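Local coordinates for binding domain (Hc) of Paraclostridial Mosquitocidal Protein 1 (Paraclostridium bifermentans, PDB 6HOX) that probably recognises host nerve cells, as the receptor-binding part of a botulinum-like neurotoxin that specifically targets Anopheles mosquitoes, at residues Leu25-Gly30 with Ile36-Gly41; Leu221-Ile226 with Asn241-Ser246. One frame throughout, in Å; residues are numbered along the deposited sequence.

Contact 1 closes first along the chain, as a hairpin of strands 25-32 and 35-38; contact 2 follows, from strand 218-227 to the loop after helix 233-241. Their centres lie about 12 Å apart on the same side of the chain's centre. Strands 25-32 and 218-227 are antiparallel neighbours in one sheet of the N-terminal, concanavalin-like half of the receptor-binding region, so the two contacts touch directly: Leu29 N probably bonds to Phe224 O (2.8 Å), and Leu39 packs on Gln223. Contact 1 therefore lies at one margin of the sheet and in the turn that follows strand 35-38, whereas contact 2 leads away from the sheet toward the C-terminal, trefoil-family half.

Contact 1 (Leu25-Gly30 with Ile36-Gly41)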
ATOM      1  N   LEU A  25     -24.428   0.938  -4.750  1.00 33.32           N
ATOM      2  CA  LEU A  25     -23.526  -0.188  -4.977  1.00 33.34           C
ATOM      3  C   LEU A  25     -24.302  -1.348  -5.609  1.00 33.63           C
ATOM      4  O   LEU A  25     -25.220  -1.858  -4.998  1.00 34.68           O
ATOM      5  CB  LEU A  25     -22.933  -0.617  -3.635  1.00 32.79           C
ATOM      6  CG  LEU A  25     -21.939  -1.773  -3.715  1.00 32.72           C
ATOM      7  CD1 LEU A  25     -20.614  -1.286  -4.289  1.00 29.52           C
ATOM      8  CD2 LEU A  25     -21.737  -2.414  -2.347  1.00 33.00           C
ATOM      9  N   VAL A  26     -23.896  -1.793  -6.801  1.00 32.57           N
ATOM     10  CA  VAL A  26     -24.636  -2.856  -7.479  1.00 33.65           C
ATOM     11  C   VAL A  26     -23.809  -4.148  -7.528  1.00 31.45           C
ATOM     12  O   VAL A  26     -24.342  -5.200  -7.828  1.00 29.49           O
ATOM     13  CB  VAL A  26     -25.119  -2.426  -8.878  1.00 33.37           C
ATOM     14  CG1 VAL A  26     -26.059  -1.231  -8.795  1.00 34.06           C
ATOM     15  CG2 VAL A  26     -23.982  -2.163  -9.850  1.00 32.72           C
ATOM     16  N   PHE A  27     -22.516  -4.063  -7.206  1.00 30.42           N
ATOM     17  CA  PHE A  27     -21.617  -5.204  -7.262  1.00 27.82           C
ATOM     18  C   PHE A  27     -20.399  -4.923  -6.384  1.00 28.06           C
ATOM     19  O   PHE A  27     -19.839  -3.850  -6.464  1.00 25.92           O
ATOM     20  CB  PHE A  27     -21.161  -5.454  -8.701  1.00 26.90           C
ATOM     21  CG  PHE A  27     -20.232  -6.626  -8.866  1.00 26.58           C
ATOM     22  CD1 PHE A  27     -20.718  -7.923  -8.838  1.00 27.34           C
ATOM     23  CD2 PHE A  27     -18.863  -6.437  -9.035  1.00 27.76           C
ATOM     24  CE1 PHE A  27     -19.857  -8.999  -8.980  1.00 27.52           C
ATOM     25  CE2 PHE A  27     -18.001  -7.514  -9.196  1.00 26.96           C
ATOM     26  CZ  PHE A  27     -18.497  -8.794  -9.158  1.00 29.45           C
ATOM     27  N   SER A  28     -19.976  -5.916  -5.598  1.00 28.00           N
ATOM     28  CA  SER A  28     -18.781  -5.780  -4.773  1.00 26.00           C
ATOM     29  C   SER A  28     -18.096  -7.138  -4.627  1.00 26.97           C
ATOM     30  O   SER A  28     -18.586  -8.016  -3.917  1.00 27.20           O
ATOM     31  CB  SER A  28     -19.100  -5.187  -3.435  1.00 25.54           C
ATOM     32  OG  SER A  28     -17.929  -5.100  -2.645  1.00 27.05           O
ATOM     33  N   LEU A  29     -16.930  -7.278  -5.262  1.00 26.01           N
ATOM     34  CA  LEU A  29     -16.242  -8.545  -5.309  1.00 25.51           C
ATOM     35  C   LEU A  29     -15.233  -8.599  -4.160  1.00 27.22           C
ATOM     36  O   LEU A  29     -14.353  -7.736  -4.061  1.00 27.41           O
ATOM     37  CB  LEU A  29     -15.527  -8.681  -6.655  1.00 24.02           C
ATOM     38  CG  LEU A  29     -14.707  -9.948  -6.850  1.00 23.81           C
ATOM     39  CD1 LEU A  29     -15.597 -11.171  -6.942  1.00 24.83           C
ATOM     40  CD2 LEU A  29     -13.836  -9.830  -8.089  1.00 25.23           C
ATOM     41  N   GLY A  30     -15.360  -9.637  -3.329  1.00 27.49           N
ATOM     42  CA  GLY A  30     -14.464  -9.828  -2.206  1.00 28.60           C
ATOM     43  C   GLY A  30     -14.565 -11.232  -1.657  1.00 29.54           C
ATOM     44  O   GLY A  30     -15.152 -12.128  -2.295  1.00 30.69           O
ATOM     45  N   ILE A  36     -15.203 -16.426  -2.259  1.00 30.52           N
ATOM     46  CA  ILE A  36     -15.327 -15.268  -3.114  1.00 29.36           C
ATOM     47  C   ILE A  36     -16.809 -15.107  -3.472  1.00 30.20           C
ATOM     48  O   ILE A  36     -17.453 -16.051  -3.943  1.00 29.33           O
ATOM     49  CB  ILE A  36     -14.394 -15.450  -4.334  1.00 29.14           C
ATOM     50  CG1 ILE A  36     -12.936 -15.536  -3.876  1.00 28.42           C
ATOM     51  CG2 ILE A  36     -14.611 -14.350  -5.367  1.00 28.92           C
ATOM     52  CD1 ILE A  36     -12.005 -16.218  -4.847  1.00 29.85           C
ATOM     53  N   LYS A  37     -17.353 -13.921  -3.191  1.00 31.42           N
ATOM     54  CA  LYS A  37     -18.776 -13.614  -3.368  1.00 35.44           C
ATOM     55  C   LYS A  37     -18.940 -12.175  -3.858  1.00 32.90           C
ATOM     56  O   LYS A  37     -18.018 -11.363  -3.758  1.00 30.21           O
ATOM     57  CB  LYS A  37     -19.551 -13.697  -2.046  1.00 39.59           C
ATOM     58  CG  LYS A  37     -19.302 -14.936  -1.197  1.00 45.13           C
ATOM     59  CD  LYS A  37     -20.123 -14.935   0.078  1.00 49.31           C
ATOM     60  CE  LYS A  37     -19.773 -16.076   1.011  1.00 52.32           C
ATOM     61  NZ  LYS A  37     -20.430 -15.920   2.329  1.00 53.16           N
ATOM     62  N   ASP A  38     -20.146 -11.874  -4.338  1.00 29.91           N
ATOM     63  CA  ASP A  38     -20.627 -10.520  -4.451  1.00 31.81           C
ATOM     64  C   ASP A  38     -21.117 -10.104  -3.061  1.00 33.38           C
ATOM     65  O   ASP A  38     -22.027 -10.699  -2.510  1.00 34.06           O
ATOM     66  CB  ASP A  38     -21.712 -10.419  -5.521  1.00 32.70           C
ATOM     67  CG  ASP A  38     -22.485  -9.119  -5.518  1.00 30.47           C
ATOM     68  OD1 ASP A  38     -21.939  -8.131  -5.003  1.00 28.86           O
ATOM     69  OD2 ASP A  38     -23.630  -9.110  -6.052  1.00 29.02           O
ATOM     70  N   LEU A  39     -20.461  -9.105  -2.481  1.00 34.79           N
ATOM     71  CA  LEU A  39     -20.715  -8.689  -1.114  1.00 34.46           C
ATOM     72  C   LEU A  39     -21.811  -7.621  -1.062  1.00 33.44           C
ATOM     73  O   LEU A  39     -22.190  -7.227   0.011  1.00 35.15           O
ATOM     74  CB  LEU A  39     -19.423  -8.123  -0.528  1.00 35.80           C
ATOM     75  CG  LEU A  39     -18.229  -9.065  -0.442  1.00 35.79           C
ATOM     76  CD1 LEU A  39     -17.034  -8.327   0.130  1.00 36.97           C
ATOM     77  CD2 LEU A  39     -18.549 -10.279   0.416  1.00 39.29           C
ATOM     78  N   SER A  40     -22.294  -7.154  -2.217  1.00 33.68           N
ATOM     79  CA  SER A  40     -23.240  -6.043  -2.291  1.00 34.77           C
ATOM     80  C   SER A  40     -24.648  -6.456  -1.831  1.00 38.43           C
ATOM     81  O   SER A  40     -25.491  -5.610  -1.639  1.00 42.63           O
ATOM     82  CB  SER A  40     -23.290  -5.463  -3.679  1.00 31.74           C
ATOM     83  OG  SER A  40     -23.962  -6.336  -4.579  1.00 30.92           O
ATOM     84  N   GLY A  41     -24.912  -7.755  -1.705  1.00 42.18           N
ATOM     85  CA  GLY A  41     -26.228  -8.235  -1.359  1.00 46.62           C
ATOM     86  C   GLY A  41     -27.043  -8.610  -2.585  1.00 50.21           C
ATOM     87  O   GLY A  41     -28.102  -9.216  -2.452  1.00 50.78           O
TER
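An antiparallel beta hairpin near the start of the concanavalin-like jelly roll pairs Leu29 with Asp38 and Gly30 with Lys37, the segment axes running at 169° to each other. Gly30 and Lys37 form the hydrogen-bonded pair: Gly30 N gives to Lys37 O at 3.2 Å, and Lys37 N returns a bond to Gly30 O at 3.0 Å. Past the strand end, Leu39 N continues the pairing with a short, nearly straight bond to Ser28 O (2.6 Å). On the buried face, Leu29 CD1 packs on Ile36 CG2, and both side chains also touch Ile63 of strand 61-66. Leu39 CD1 instead lies against the bare CA of Gly30, at 3.8 Å.

Asp38 ties the turn to the strand. Its CG is anti to the backbone N (chi1 168°), which sets the carboxylate aslant against Phe27 CD1, the ring and carboxylate planes 34° apart, while OD2 is held by Thr44. OD1 gathers three donors. Ser40 N closes an Asx turn from above the carboxylate plane, and Ser40 OG donates to Asp38 OD1 on the syn side at 2.7 Å. Across the hairpin, Ser28 N reaches Asp38 OD1 at 3.0 Å, also from above the carboxylate plane. Beside this cluster Leu25 CD2 rests on Ser40 CB, 3.7 Å away.

Contact 2 (Leu221-Ile226 with Asn241-Ser246); sequences LDQFNI and NSYFNS
The strand 221-226 and the segment 241-246 stay well apart as backbones, Gln223 and Tyr243 making the nearest CA pair at 10.1 Å, and the distance is bridged by one long side chain and a water. Tyr243 holds CG anti to its carbonyl carbon (chi1 -71°), which sends the ring out from the loop so that its hydroxyl arrives over the strand.

There Tyr243 OH comes to 3.8 Å from Gln223 CB, while the rim atom CE1 of the Tyr243 ring lies 4.1 Å from Gln223 CG. The glutamine chain is bent at its second torsion, and its amide plane stands 65° from the phenol ring. Asn225, next but one along the strand, points its side chain at Tyr243 from the opposite direction, with its amide inclined to the ring.

A water supplies a polar link between the two segments. It gives a proton to the backbone carbonyl Gln223 O at 2.8 Å and also bonds to Tyr243 OH at 2.7 Å, so the phenol is coupled to the main chain of the strand. Beyond the two segments, Trp94 meets the Tyr243 ring edge-to-face and His168 lies against it with the planes inclined, giving the phenol aromatic neighbours from two further strands of the sheet.

Gln223 itself has a left-handed backbone conformation, and with Phe224 it faces Leu29 in a G1 beta bulge. The contact thus sets an interdomain tyrosine against a bulged sheet strand, where the concanavalin-like half of a clostridial neurotoxin binding region passes into its beta-trefoil half.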
ATOM      1  N   LEU A 221      -6.395  -8.442  -5.524  1.00 24.29           N
ATOM      2  CA  LEU A 221      -7.526  -7.582  -5.894  1.00 26.30           C
ATOM      3  C   LEU A 221      -8.626  -7.727  -4.836  1.00 24.09           C
ATOM      4  O   LEU A 221      -8.995  -8.848  -4.476  1.00 26.22           O
ATOM      5  CB  LEU A 221      -7.988  -8.021  -7.288  1.00 28.12           C
ATOM      6  CG  LEU A 221      -8.969  -7.113  -8.028  1.00 32.89           C
ATOM      7  CD1 LEU A 221      -8.306  -5.802  -8.458  1.00 30.40           C
ATOM      8  CD2 LEU A 221      -9.546  -7.847  -9.233  1.00 31.11           C
ATOM      9  N   ASP A 222      -9.134  -6.600  -4.326  1.00 22.64           N
ATOM     10  CA  ASP A 222     -10.123  -6.623  -3.268  1.00 23.45           C
ATOM     11  C   ASP A 222     -11.121  -5.467  -3.427  1.00 23.36           C
ATOM     12  O   ASP A 222     -10.785  -4.377  -3.863  1.00 23.61           O
ATOM     13  CB  ASP A 222      -9.453  -6.635  -1.888  1.00 25.24           C
ATOM     14  CG  ASP A 222     -10.403  -7.067  -0.772  1.00 28.60           C
ATOM     15  OD1 ASP A 222     -11.330  -7.862  -1.075  1.00 28.45           O
ATOM     16  OD2 ASP A 222     -10.234  -6.592   0.377  1.00 26.70           O
ATOM     17  N   GLN A 223     -12.367  -5.723  -3.023  1.00 24.69           N
ATOM     18  CA  GLN A 223     -13.441  -4.731  -3.033  1.00 25.64           C
ATOM     19  C   GLN A 223     -13.546  -4.108  -4.437  1.00 25.38           C
ATOM     20  O   GLN A 223     -13.544  -2.873  -4.581  1.00 24.93           O
ATOM     21  CB  GLN A 223     -13.221  -3.661  -1.961  1.00 26.24           C
ATOM     22  CG  GLN A 223     -13.033  -4.213  -0.545  1.00 30.96           C
ATOM     23  CD  GLN A 223     -14.268  -4.933  -0.054  1.00 32.80           C
ATOM     24  OE1 GLN A 223     -14.247  -6.122   0.252  1.00 44.12           O
ATOM     25  NE2 GLN A 223     -15.377  -4.226  -0.030  1.00 32.26           N
ATOM     26  N   PHE A 224     -13.643  -4.958  -5.468  1.00 22.49           N
ATOM     27  CA  PHE A 224     -13.929  -4.466  -6.790  1.00 23.56           C
ATOM     28  C   PHE A 224     -15.430  -4.186  -6.859  1.00 25.00           C
ATOM     29  O   PHE A 224     -16.264  -5.110  -6.877  1.00 25.16           O
ATOM     30  CB  PHE A 224     -13.453  -5.415  -7.884  1.00 24.66           C
ATOM     31  CG  PHE A 224     -13.609  -4.868  -9.280  1.00 24.32           C
ATOM     32  CD1 PHE A 224     -14.847  -4.837  -9.904  1.00 24.75           C
ATOM     33  CD2 PHE A 224     -12.504  -4.395  -9.977  1.00 25.28           C
ATOM     34  CE1 PHE A 224     -14.977  -4.362 -11.203  1.00 25.28           C
ATOM     35  CE2 PHE A 224     -12.632  -3.914 -11.271  1.00 24.77           C
ATOM     36  CZ  PHE A 224     -13.869  -3.891 -11.878  1.00 25.69           C
ATOM     37  N   ASN A 225     -15.749  -2.895  -6.828  1.00 23.44           N
ATOM     38  CA  ASN A 225     -17.073  -2.410  -6.652  1.00 25.51           C
ATOM     39  C   ASN A 225     -17.516  -1.697  -7.927  1.00 23.84           C
ATOM     40  O   ASN A 225     -16.712  -1.007  -8.550  1.00 24.85           O
ATOM     41  CB  ASN A 225     -17.176  -1.453  -5.465  1.00 25.20           C
ATOM     42  CG  ASN A 225     -16.884  -2.121  -4.144  1.00 26.39           C
ATOM     43  OD1 ASN A 225     -16.710  -3.339  -4.085  1.00 26.59           O
ATOM     44  ND2 ASN A 225     -16.795  -1.315  -3.095  1.00 27.51           N
ATOM     45  N   ILE A 226     -18.787  -1.899  -8.292  1.00 25.80           N
ATOM     46  CA  ILE A 226     -19.476  -1.100  -9.325  1.00 24.54           C
ATOM     47  C   ILE A 226     -20.643  -0.365  -8.664  1.00 26.33           C
ATOM     48  O   ILE A 226     -21.425  -0.954  -7.915  1.00 26.54           O
ATOM     49  CB  ILE A 226     -19.961  -1.968 -10.503  1.00 25.33           C
ATOM     50  CG1 ILE A 226     -18.812  -2.765 -11.128  1.00 25.44           C
ATOM     51  CG2 ILE A 226     -20.675  -1.078 -11.518  1.00 25.69           C
ATOM     52  CD1 ILE A 226     -19.247  -3.861 -12.064  1.00 27.10           C
ATOM     53  N   ASN A 241     -11.477   7.135   2.363  1.00 28.24           N
ATOM     54  CA  ASN A 241     -11.354   7.314   3.805  1.00 29.00           C
ATOM     55  C   ASN A 241     -12.109   6.214   4.556  1.00 30.19           C
ATOM     56  O   ASN A 241     -11.703   5.834   5.669  1.00 29.27           O
ATOM     57  CB  ASN A 241     -11.834   8.698   4.244  1.00 30.14           C
ATOM     58  CG  ASN A 241     -10.894   9.797   3.815  1.00 30.58           C
ATOM     59  OD1 ASN A 241      -9.704   9.568   3.607  1.00 33.14           O
ATOM     60  ND2 ASN A 241     -11.419  11.001   3.662  1.00 34.20           N
ATOM     61  N   SER A 242     -13.171   5.679   3.941  1.00 28.68           N
ATOM     62  CA  SER A 242     -14.035   4.734   4.613  1.00 28.64           C
ATOM     63  C   SER A 242     -13.311   3.404   4.834  1.00 28.12           C
ATOM     64  O   SER A 242     -13.755   2.593   5.637  1.00 32.06           O
ATOM     65  CB  SER A 242     -15.344   4.553   3.877  1.00 28.42           C
ATOM     66  OG  SER A 242     -15.198   3.752   2.712  1.00 27.90           O
ATOM     67  N   TYR A 243     -12.210   3.172   4.118  1.00 26.57           N
ATOM     68  CA  TYR A 243     -11.422   1.950   4.275  1.00 25.72           C
ATOM     69  C   TYR A 243     -10.432   2.038   5.448  1.00 25.31           C
ATOM     70  O   TYR A 243      -9.752   1.055   5.731  1.00 25.63           O
ATOM     71  CB  TYR A 243     -10.696   1.637   2.973  1.00 24.64           C
ATOM     72  CG  TYR A 243     -11.644   1.185   1.897  1.00 23.65           C
ATOM     73  CD1 TYR A 243     -12.298  -0.026   2.018  1.00 22.21           C
ATOM     74  CD2 TYR A 243     -11.918   1.972   0.789  1.00 21.54           C
ATOM     75  CE1 TYR A 243     -13.184  -0.466   1.049  1.00 22.69           C
ATOM     76  CE2 TYR A 243     -12.795   1.535  -0.195  1.00 23.22           C
ATOM     77  CZ  TYR A 243     -13.438   0.319  -0.057  1.00 22.43           C
ATOM     78  OH  TYR A 243     -14.325  -0.126  -0.998  1.00 26.38           O
ATOM     79  N   PHE A 244     -10.367   3.186   6.119  1.00 26.71           N
ATOM     80  CA  PHE A 244      -9.425   3.412   7.231  1.00 29.41           C
ATOM     81  C   PHE A 244     -10.182   3.933   8.465  1.00 32.08           C
ATOM     82  O   PHE A 244      -9.744   4.857   9.136  1.00 36.71           O
ATOM     83  CB  PHE A 244      -8.328   4.373   6.761  1.00 28.72           C
ATOM     84  CG  PHE A 244      -7.512   3.841   5.607  1.00 28.28           C
ATOM     85  CD1 PHE A 244      -6.490   2.937   5.837  1.00 26.08           C
ATOM     86  CD2 PHE A 244      -7.796   4.203   4.294  1.00 25.54           C
ATOM     87  CE1 PHE A 244      -5.745   2.436   4.781  1.00 25.90           C
ATOM     88  CE2 PHE A 244      -7.044   3.701   3.245  1.00 24.86           C
ATOM     89  CZ  PHE A 244      -6.027   2.814   3.493  1.00 24.22           C
ATOM     90  N   ASN A 245     -11.306   3.293   8.779  1.00 35.40           N
ATOM     91  CA  ASN A 245     -12.234   3.767   9.813  1.00 41.18           C
ATOM     92  C   ASN A 245     -11.797   3.282  11.207  1.00 42.60           C
ATOM     93  O   ASN A 245     -12.360   3.704  12.211  1.00 50.62           O
ATOM     94  CB  ASN A 245     -13.672   3.332   9.515  1.00 43.89           C
ATOM     95  CG  ASN A 245     -13.784   1.870   9.117  1.00 51.23           C
ATOM     96  OD1 ASN A 245     -12.959   1.365   8.347  1.00 53.03           O
ATOM     97  ND2 ASN A 245     -14.801   1.181   9.621  1.00 52.07           N
ATOM     98  N   SER A 246     -10.792   2.407  11.277  1.00 38.83           N
ATOM     99  CA  SER A 246     -10.353   1.839  12.542  1.00 37.72           C
ATOM    100  C   SER A 246      -9.031   2.477  12.985  1.00 35.66           C
ATOM    101  O   SER A 246      -8.408   3.259  12.270  1.00 38.99           O
ATOM    102  CB  SER A 246     -10.244   0.351  12.446  1.00 37.28           C
ATOM    103  OG  SER A 246      -9.097  -0.003  11.699  1.00 39.46           O
TER
HETATM  104  O   HOH W   1     -13.375  -0.236  -3.540  1.00 20.63           O